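DUF3256 domain-containing protein (Porphyromonas gingivalis W83, PDB 2P3P) is of unknown function but probably binds metal ions and, in its full-length form, probably resides in a membrane. Local coordinates at residues 17-20 / 21-25; 61-65 / 66-70; 170-173 / 174-178. One frame throughout, in Å; residues are numbered along the deposited sequence.

Contact 1: 17-20 / 21-25; sequences LAMP and ESVLP
Met19 and Pro20 pack against Val23 and Leu24 across a type I beta turn, Pro20 to Val23, overlapped by a second from Glu21 to Leu24, that redirects the chain just after helix 11-18. The crowded side is apolar. Selenomethionine Met19 runs straight through its first two torsions and then bends at chi3 (64°), which brings SE within 4.0 Å of Leu24 CB and leaves CE 4.2 Å from Leu24 CD2. Higher up, Met19 CG meets Val23 CG1 at 4.1 Å. Val23 sends its two methyls to different partners: with CG1 directed away from its own backbone N (chi1 162°) toward Met19, CG2 is left to lie against the Pro20 ring. Met80 of strand 77-84 touches both Met19 and Leu24, while Trp114 touches Met19, Pro20 and Val23, so the turn is pressed onto strand 77-84 and the loop between strands 104-111 and 116-117. The looser side is that of Ser22, which is exposed, and of the partly exposed Glu21. The extended Glu21 chain carries OE1 to Met29, whose backbone N donates to it at the start of helix 29-39. Backbone closure is slack: Val23 N reaches Pro20 O at 3.0 Å in a weak bond (N-H...O angle 132°), and Leu24 N to Glu21 O is also weak. Against the proline ring, Val23 CG2 lies 3.9 Å from Pro20 CG and equally close to Pro20 CD.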
loop_
_atom_site.group_PDB
_atom_site.type_symbol
_atom_site.label_atom_id
_atom_site.label_comp_id
_atom_site.label_asym_id
_atom_site.label_seq_id
_atom_site.Cartn_x
_atom_site.Cartn_y
_atom_site.Cartn_z
ATOM N N LEU A 17 -6.507 1.989 -17.949
ATOM C CA LEU A 17 -6.750 1.398 -19.245
ATOM C C LEU A 17 -5.437 1.373 -20.077
ATOM O O LEU A 17 -5.185 0.416 -20.811
ATOM C CB LEU A 17 -7.808 2.194 -19.990
ATOM C CG LEU A 17 -9.260 2.060 -19.542
ATOM C CD1 LEU A 17 -10.107 3.118 -20.226
ATOM C CD2 LEU A 17 -9.802 0.667 -19.883
ATOM N N ALA A 18 -4.641 2.431 -19.970
ATOM C CA ALA A 18 -3.367 2.548 -20.727
ATOM C C ALA A 18 -2.109 2.038 -20.009
ATOM O O ALA A 18 -0.984 2.186 -20.507
ATOM C CB ALA A 18 -3.167 3.994 -21.162
HETATM N N MSE A 19 -2.266 1.430 -18.842
HETATM C CA MSE A 19 -1.122 0.876 -18.104
HETATM C C MSE A 19 -0.524 -0.279 -18.932
HETATM O O MSE A 19 -1.256 -1.143 -19.384
HETATM C CB MSE A 19 -1.610 0.368 -16.747
HETATM C CG MSE A 19 -0.542 -0.202 -15.822
HETATM SE SE MSE A 19 -1.383 -0.824 -14.178
HETATM C CE MSE A 19 -2.447 -2.226 -14.995
ATOM N N PRO A 20 0.797 -0.263 -19.188
ATOM C CA PRO A 20 1.391 -1.372 -19.924
ATOM C C PRO A 20 1.225 -2.672 -19.113
ATOM O O PRO A 20 1.384 -2.693 -17.869
ATOM C CB PRO A 20 2.885 -1.002 -20.008
ATOM C CG PRO A 20 2.953 0.515 -19.830
ATOM C CD PRO A 20 1.778 0.796 -18.853
ATOM N N GLU A 21 0.920 -3.753 -19.812
ATOM C CA GLU A 21 0.851 -5.069 -19.164
ATOM C C GLU A 21 2.129 -5.389 -18.356
ATOM O O GLU A 21 2.054 -5.978 -17.265
ATOM C CB GLU A 21 0.612 -6.159 -20.216
ATOM C CG GLU A 21 0.413 -7.534 -19.624
ATOM C CD GLU A 21 0.015 -8.588 -20.658
ATOM O OE1 GLU A 21 -0.677 -8.274 -21.645
ATOM O OE2 GLU A 21 0.385 -9.753 -20.454
ATOM N N SER A 22 3.294 -5.050 -18.913
ATOM C CA SER A 22 4.582 -5.348 -18.258
ATOM C C SER A 22 4.721 -4.640 -16.941
ATOM O O SER A 22 5.324 -5.171 -16.051
ATOM C CB SER A 22 5.764 -5.043 -19.175
ATOM O OG SER A 22 6.987 -5.644 -18.717
ATOM N N VAL A 23 4.101 -3.453 -16.787
ATOM C CA VAL A 23 4.156 -2.715 -15.506
ATOM C C VAL A 23 3.408 -3.454 -14.385
ATOM O O VAL A 23 3.842 -3.439 -13.219
ATOM C CB VAL A 23 3.623 -1.241 -15.692
ATOM C CG1 VAL A 23 3.245 -0.578 -14.357
ATOM C CG2 VAL A 23 4.643 -0.409 -16.416
ATOM N N LEU A 24 2.314 -4.118 -14.726
ATOM C CA LEU A 24 1.573 -4.964 -13.772
ATOM C C LEU A 24 0.815 -6.115 -14.462
ATOM O O LEU A 24 -0.400 -6.029 -14.705
ATOM C CB LEU A 24 0.634 -4.066 -12.958
ATOM C CG LEU A 24 -0.035 -4.637 -11.714
ATOM C CD1 LEU A 24 0.950 -4.758 -10.601
ATOM C CD2 LEU A 24 -1.225 -3.725 -11.306
ATOM N N PRO A 25 1.528 -7.221 -14.761
ATOM C CA PRO A 25 1.040 -8.384 -15.495
ATOM C C PRO A 25 0.261 -9.401 -14.674
ATOM O O PRO A 25 0.575 -10.610 -14.675
ATOM C CB PRO A 25 2.324 -8.980 -16.047
ATOM C CG PRO A 25 3.325 -8.719 -15.011
ATOM C CD PRO A 25 2.961 -7.366 -14.439
#

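Contact 2: 61-65 / 66-70; sequences FLLNR and NFIRI
Leu62 and Arg69 face each other as a hydrogen-bonded pair in an antiparallel beta hairpin: Leu62 N gives a nearly straight bond to Arg69 O (2.7 Å, 168°), and Arg69 N answers to Leu62 O at 3.0 Å. Toward the Arg65-Asn66 turn, Asn64 N still reaches Phe67 O, whereas the return bond from Phe67 N to Asn64 O stretches to 3.3 Å and comes from above the carbonyl plane. Asn64 OD1 takes Asn66 N on a lone pair at 2.9 Å, an Asx turn, and also accepts from a water that bridges to Asn66 OD1; ND2 donates to Thr46 OG1. The amide stacks over the Phe67 ring, planes 15° apart, with Asn64 CB 3.6 Å from the centroid. The Arg69 guanidinium is engaged by salt bridges to Glu77 and Glu161. On the other face, Phe61 CE1 touches Ile70 CD1 at 3.7 Å, and Leu63 CD2 meets both Ile68 CG1 and Ile68 CG2. That face rests on helices 11-18 and 29-39 through Phe16 and Leu35, while strands 47-52 and 77-84 flank the hairpin within the large sheet.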
loop_
_atom_site.group_PDB
_atom_site.type_symbol
_atom_site.label_atom_id
_atom_site.label_comp_id
_atom_site.label_asym_id
_atom_site.label_seq_id
_atom_site.Cartn_x
_atom_site.Cartn_y
_atom_site.Cartn_z
ATOM N N PHE A 61 -11.232 -7.418 -8.547
ATOM C CA PHE A 61 -11.077 -5.990 -8.738
ATOM C C PHE A 61 -12.189 -5.235 -8.028
ATOM O O PHE A 61 -13.345 -5.656 -8.090
ATOM C CB PHE A 61 -11.162 -5.653 -10.232
ATOM C CG PHE A 61 -10.051 -6.212 -11.071
ATOM C CD1 PHE A 61 -8.902 -5.476 -11.291
ATOM C CD2 PHE A 61 -10.144 -7.469 -11.619
ATOM C CE1 PHE A 61 -7.880 -5.991 -12.073
ATOM C CE2 PHE A 61 -9.121 -7.974 -12.400
ATOM C CZ PHE A 61 -7.989 -7.223 -12.599
ATOM N N LEU A 62 -11.821 -4.159 -7.329
ATOM C CA LEU A 62 -12.727 -3.101 -6.960
ATOM C C LEU A 62 -12.341 -1.888 -7.796
ATOM O O LEU A 62 -11.242 -1.390 -7.664
ATOM C CB LEU A 62 -12.628 -2.757 -5.475
ATOM C CG LEU A 62 -13.037 -3.882 -4.518
ATOM C CD1 LEU A 62 -12.895 -3.382 -3.089
ATOM C CD2 LEU A 62 -14.447 -4.367 -4.800
ATOM N N LEU A 63 -13.254 -1.471 -8.671
ATOM C CA LEU A 63 -13.034 -0.388 -9.629
ATOM C C LEU A 63 -13.896 0.821 -9.253
ATOM O O LEU A 63 -15.101 0.772 -9.367
ATOM C CB LEU A 63 -13.358 -0.844 -11.058
ATOM C CG LEU A 63 -12.584 -2.070 -11.568
ATOM C CD1 LEU A 63 -13.179 -2.509 -12.909
ATOM C CD2 LEU A 63 -11.088 -1.818 -11.731
ATOM N N ASN A 64 -13.242 1.889 -8.815
ATOM C CA ASN A 64 -13.903 3.132 -8.461
ATOM C C ASN A 64 -13.167 4.296 -9.179
ATOM O O ASN A 64 -11.994 4.194 -9.495
ATOM C CB ASN A 64 -13.903 3.251 -6.912
ATOM C CG ASN A 64 -14.600 4.502 -6.397
ATOM O OD1 ASN A 64 -14.150 5.628 -6.640
ATOM N ND2 ASN A 64 -15.683 4.306 -5.643
ATOM N N ARG A 65 -13.902 5.373 -9.462
ATOM C CA ARG A 65 -13.335 6.552 -10.144
ATOM C C ARG A 65 -12.113 7.114 -9.427
ATOM O O ARG A 65 -11.243 7.735 -10.062
ATOM C CB ARG A 65 -14.394 7.662 -10.302
ATOM C CG ARG A 65 -13.971 8.786 -11.260
ATOM C CD ARG A 65 -14.822 10.030 -11.114
ATOM N NE ARG A 65 -14.491 11.038 -12.124
ATOM C CZ ARG A 65 -14.887 10.983 -13.390
ATOM N NH1 ARG A 65 -15.674 9.996 -13.812
ATOM N NH2 ARG A 65 -14.541 11.956 -14.228
ATOM N N ASN A 66 -12.072 6.939 -8.109
ATOM C CA ASN A 66 -10.974 7.446 -7.294
ATOM C C ASN A 66 -10.015 6.444 -6.690
ATOM O O ASN A 66 -9.029 6.855 -6.083
ATOM C CB ASN A 66 -11.523 8.361 -6.209
ATOM C CG ASN A 66 -12.204 9.578 -6.805
ATOM O OD1 ASN A 66 -13.348 9.871 -6.481
ATOM N ND2 ASN A 66 -11.505 10.274 -7.700
ATOM N N PHE A 67 -10.256 5.159 -6.876
ATOM C CA PHE A 67 -9.275 4.151 -6.444
ATOM C C PHE A 67 -9.593 2.790 -7.098
ATOM O O PHE A 67 -10.761 2.499 -7.433
ATOM C CB PHE A 67 -9.317 4.007 -4.915
ATOM C CG PHE A 67 -10.632 3.442 -4.396
ATOM C CD1 PHE A 67 -10.801 2.066 -4.268
ATOM C CD2 PHE A 67 -11.670 4.274 -4.017
ATOM C CE1 PHE A 67 -11.983 1.537 -3.831
ATOM C CE2 PHE A 67 -12.906 3.705 -3.562
ATOM C CZ PHE A 67 -13.030 2.371 -3.475
ATOM N N ILE A 68 -8.558 1.976 -7.278
ATOM C CA ILE A 68 -8.685 0.602 -7.728
ATOM C C ILE A 68 -7.958 -0.285 -6.697
ATOM O O ILE A 68 -6.807 -0.013 -6.341
ATOM C CB ILE A 68 -8.058 0.430 -9.134
ATOM C CG1 ILE A 68 -8.918 1.204 -10.159
ATOM C CG2 ILE A 68 -7.840 -1.052 -9.465
ATOM C CD1 ILE A 68 -8.293 1.360 -11.468
ATOM N N ARG A 69 -8.639 -1.343 -6.248
ATOM C CA ARG A 69 -8.067 -2.275 -5.282
ATOM C C ARG A 69 -8.194 -3.647 -5.883
ATOM O O ARG A 69 -9.311 -4.088 -6.231
ATOM C CB ARG A 69 -8.778 -2.182 -3.923
ATOM C CG ARG A 69 -8.124 -3.061 -2.810
ATOM C CD ARG A 69 -8.921 -3.049 -1.502
ATOM N NE ARG A 69 -9.131 -1.761 -0.838
ATOM C CZ ARG A 69 -8.260 -1.138 -0.057
ATOM N NH1 ARG A 69 -7.003 -1.575 0.120
ATOM N NH2 ARG A 69 -8.623 0.002 0.495
ATOM N N ILE A 70 -7.048 -4.279 -6.066
ATOM C CA ILE A 70 -6.937 -5.591 -6.655
ATOM C C ILE A 70 -6.385 -6.623 -5.637
ATOM O O ILE A 70 -5.398 -6.358 -4.937
ATOM C CB ILE A 70 -6.008 -5.499 -7.862
ATOM C CG1 ILE A 70 -6.423 -4.324 -8.767
ATOM C CG2 ILE A 70 -6.046 -6.742 -8.642
ATOM C CD1 ILE A 70 -5.534 -4.153 -9.958
HETATM O O HOH W 1 -14.957 7.979 -5.450
#

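Contact 3: 170-173 / 174-178; sequences QTVT and ETLAE
Thr175 folds back on Val172, whose carbonyl oxygen collects two of its donors. The hydroxyl OG1 sits between its own backbone N and carbonyl carbon (chi1 70°), which swings it onto a lone pair of Val172 O in the carbonyl plane; the 2.5 Å separation is doubtful as a true distance. The backbone Thr175 N reaches the same oxygen at 2.8 Å from well above that plane. One residue on, Leu176 N gives a straighter bond to Thr173 O (3.2 Å, 160°), and its further approach to Val172 O is weak.

A second set of polar bonds holds the beginning of the turn. Gln170 bends its side chain back so that OE1 accepts Thr173 N on a lone pair at 3.1 Å, with a weak extra bond from Val172 N, and NE2 donates to Thr173 OG1 at 2.9 Å, tilted from the amide plane. NE2 also binds Ser189 O, and Thr171 OG1 binds Ala103 O. In the loop between strand 165-170 and helix 181-184, Thr175 N to Val172 O and Leu176 N to Thr173 O close two overlapping type I beta turns (172-175 and 173-176), with the Gln170 amide holding their start.

Van der Waals contacts fill the rest. Glu174 lies alongside Thr171, its CG only 3.2 Å from Thr171 O and its OE1 beside Thr171 CB and CG2. Thr175 CG2 approaches the same carbonyl oxygen, which is buried without a polar partner. Leu176 points toward the turn, CG 3.5 Å from Thr173 O, while CD2 only loosely approaches Val172 CG1. Its outer surroundings include Lys181 and Ala184 of helix 181-184, and its side chain comes within about 4 Å of that of Ser149, a residue seen to bind magnesium in a structure of this protein, although no ion is bound to this chain here.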
loop_
_atom_site.group_PDB
_atom_site.type_symbol
_atom_site.label_atom_id
_atom_site.label_comp_id
_atom_site.label_asym_id
_atom_site.label_seq_id
_atom_site.Cartn_x
_atom_site.Cartn_y
_atom_site.Cartn_z
ATOM N N GLN A 170 3.117 -1.166 12.028
ATOM C CA GLN A 170 4.122 -2.205 12.139
ATOM C C GLN A 170 3.436 -3.549 12.311
ATOM O O GLN A 170 2.435 -3.690 13.018
ATOM C CB GLN A 170 5.212 -1.911 13.209
ATOM C CG GLN A 170 4.739 -1.753 14.680
ATOM C CD GLN A 170 4.495 -3.082 15.367
ATOM O OE1 GLN A 170 4.967 -4.114 14.904
ATOM N NE2 GLN A 170 3.680 -3.073 16.404
ATOM N N THR A 171 3.962 -4.547 11.623
ATOM C CA THR A 171 3.428 -5.892 11.743
ATOM C C THR A 171 4.482 -6.824 12.336
ATOM O O THR A 171 4.375 -8.039 12.169
ATOM C CB THR A 171 2.886 -6.427 10.409
ATOM O OG1 THR A 171 3.897 -6.336 9.409
ATOM C CG2 THR A 171 1.668 -5.631 9.900
ATOM N N VAL A 172 5.469 -6.261 13.043
ATOM C CA VAL A 172 6.459 -7.040 13.794
ATOM C C VAL A 172 5.822 -7.776 15.005
ATOM O O VAL A 172 6.137 -8.936 15.300
ATOM C CB VAL A 172 7.651 -6.113 14.280
ATOM C CG1 VAL A 172 8.612 -6.873 15.174
ATOM C CG2 VAL A 172 8.393 -5.492 13.101
ATOM N N THR A 173 4.981 -7.080 15.754
ATOM C CA THR A 173 4.428 -7.662 16.952
ATOM C C THR A 173 3.793 -9.025 16.705
ATOM O O THR A 173 4.037 -9.960 17.460
ATOM C CB THR A 173 3.422 -6.754 17.653
ATOM O OG1 THR A 173 4.048 -5.519 18.000
ATOM C CG2 THR A 173 2.876 -7.462 18.929
ATOM N N GLU A 174 3.043 -9.179 15.623
ATOM C CA GLU A 174 2.444 -10.502 15.325
ATOM C C GLU A 174 3.466 -11.604 15.011
ATOM O O GLU A 174 3.172 -12.779 15.208
ATOM C CB GLU A 174 1.397 -10.396 14.232
ATOM C CG GLU A 174 1.908 -9.955 12.896
ATOM C CD GLU A 174 0.785 -9.469 12.028
ATOM O OE1 GLU A 174 0.373 -8.291 12.193
ATOM O OE2 GLU A 174 0.278 -10.287 11.216
ATOM N N THR A 175 4.682 -11.225 14.621
ATOM C CA THR A 175 5.764 -12.186 14.350
ATOM C C THR A 175 6.424 -12.774 15.618
ATOM O O THR A 175 7.056 -13.829 15.556
ATOM C CB THR A 175 6.843 -11.591 13.406
ATOM O OG1 THR A 175 7.597 -10.567 14.067
ATOM C CG2 THR A 175 6.206 -11.029 12.112
ATOM N N LEU A 176 6.256 -12.107 16.763
ATOM C CA LEU A 176 6.955 -12.471 17.976
ATOM C C LEU A 176 6.355 -13.726 18.602
ATOM O O LEU A 176 5.159 -13.951 18.505
ATOM C CB LEU A 176 6.870 -11.335 18.997
ATOM C CG LEU A 176 7.381 -9.969 18.539
ATOM C CD1 LEU A 176 7.191 -8.926 19.689
ATOM C CD2 LEU A 176 8.824 -10.088 18.098
ATOM N N ALA A 177 7.192 -14.540 19.240
ATOM C CA ALA A 177 6.722 -15.672 20.014
ATOM C C ALA A 177 5.791 -15.221 21.156
ATOM O O ALA A 177 5.863 -14.058 21.645
ATOM C CB ALA A 177 7.901 -16.433 20.568
ATOM N N GLU A 178 4.911 -16.123 21.589
ATOM C CA GLU A 178 3.968 -15.772 22.653
ATOM C C GLU A 178 4.655 -15.298 23.939
ATOM O O GLU A 178 4.167 -14.361 24.597
ATOM C CB GLU A 178 2.965 -16.890 22.915
ATOM C CG GLU A 178 1.891 -16.990 21.813
ATOM C CD GLU A 178 1.149 -15.679 21.608
ATOM O OE1 GLU A 178 0.771 -15.058 22.625
ATOM O OE2 GLU A 178 0.968 -15.244 20.446
#

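How the contacts relate
From the N terminus, contact 1 closes the turn that leaves helix 11-18 and heads for helix 29-39. Contact 2 follows, closing the hairpin of strands 58-64 and 67-72 in the large antiparallel sheet. Much later, contact 3 closes the turns that open the loop between strand 165-170 of the smaller sheet and helix 181-184. All three are local and come in series, so none nests in or crosses another. Contacts 1 and 2 are neighbours, with centres 15 Å apart and nearest atoms about 5 Å apart; both touch strand 77-84, and Met80 is common to them. Contact 3 lies on the opposite side of the chain's centre, its centre 35 Å from that of contact 1.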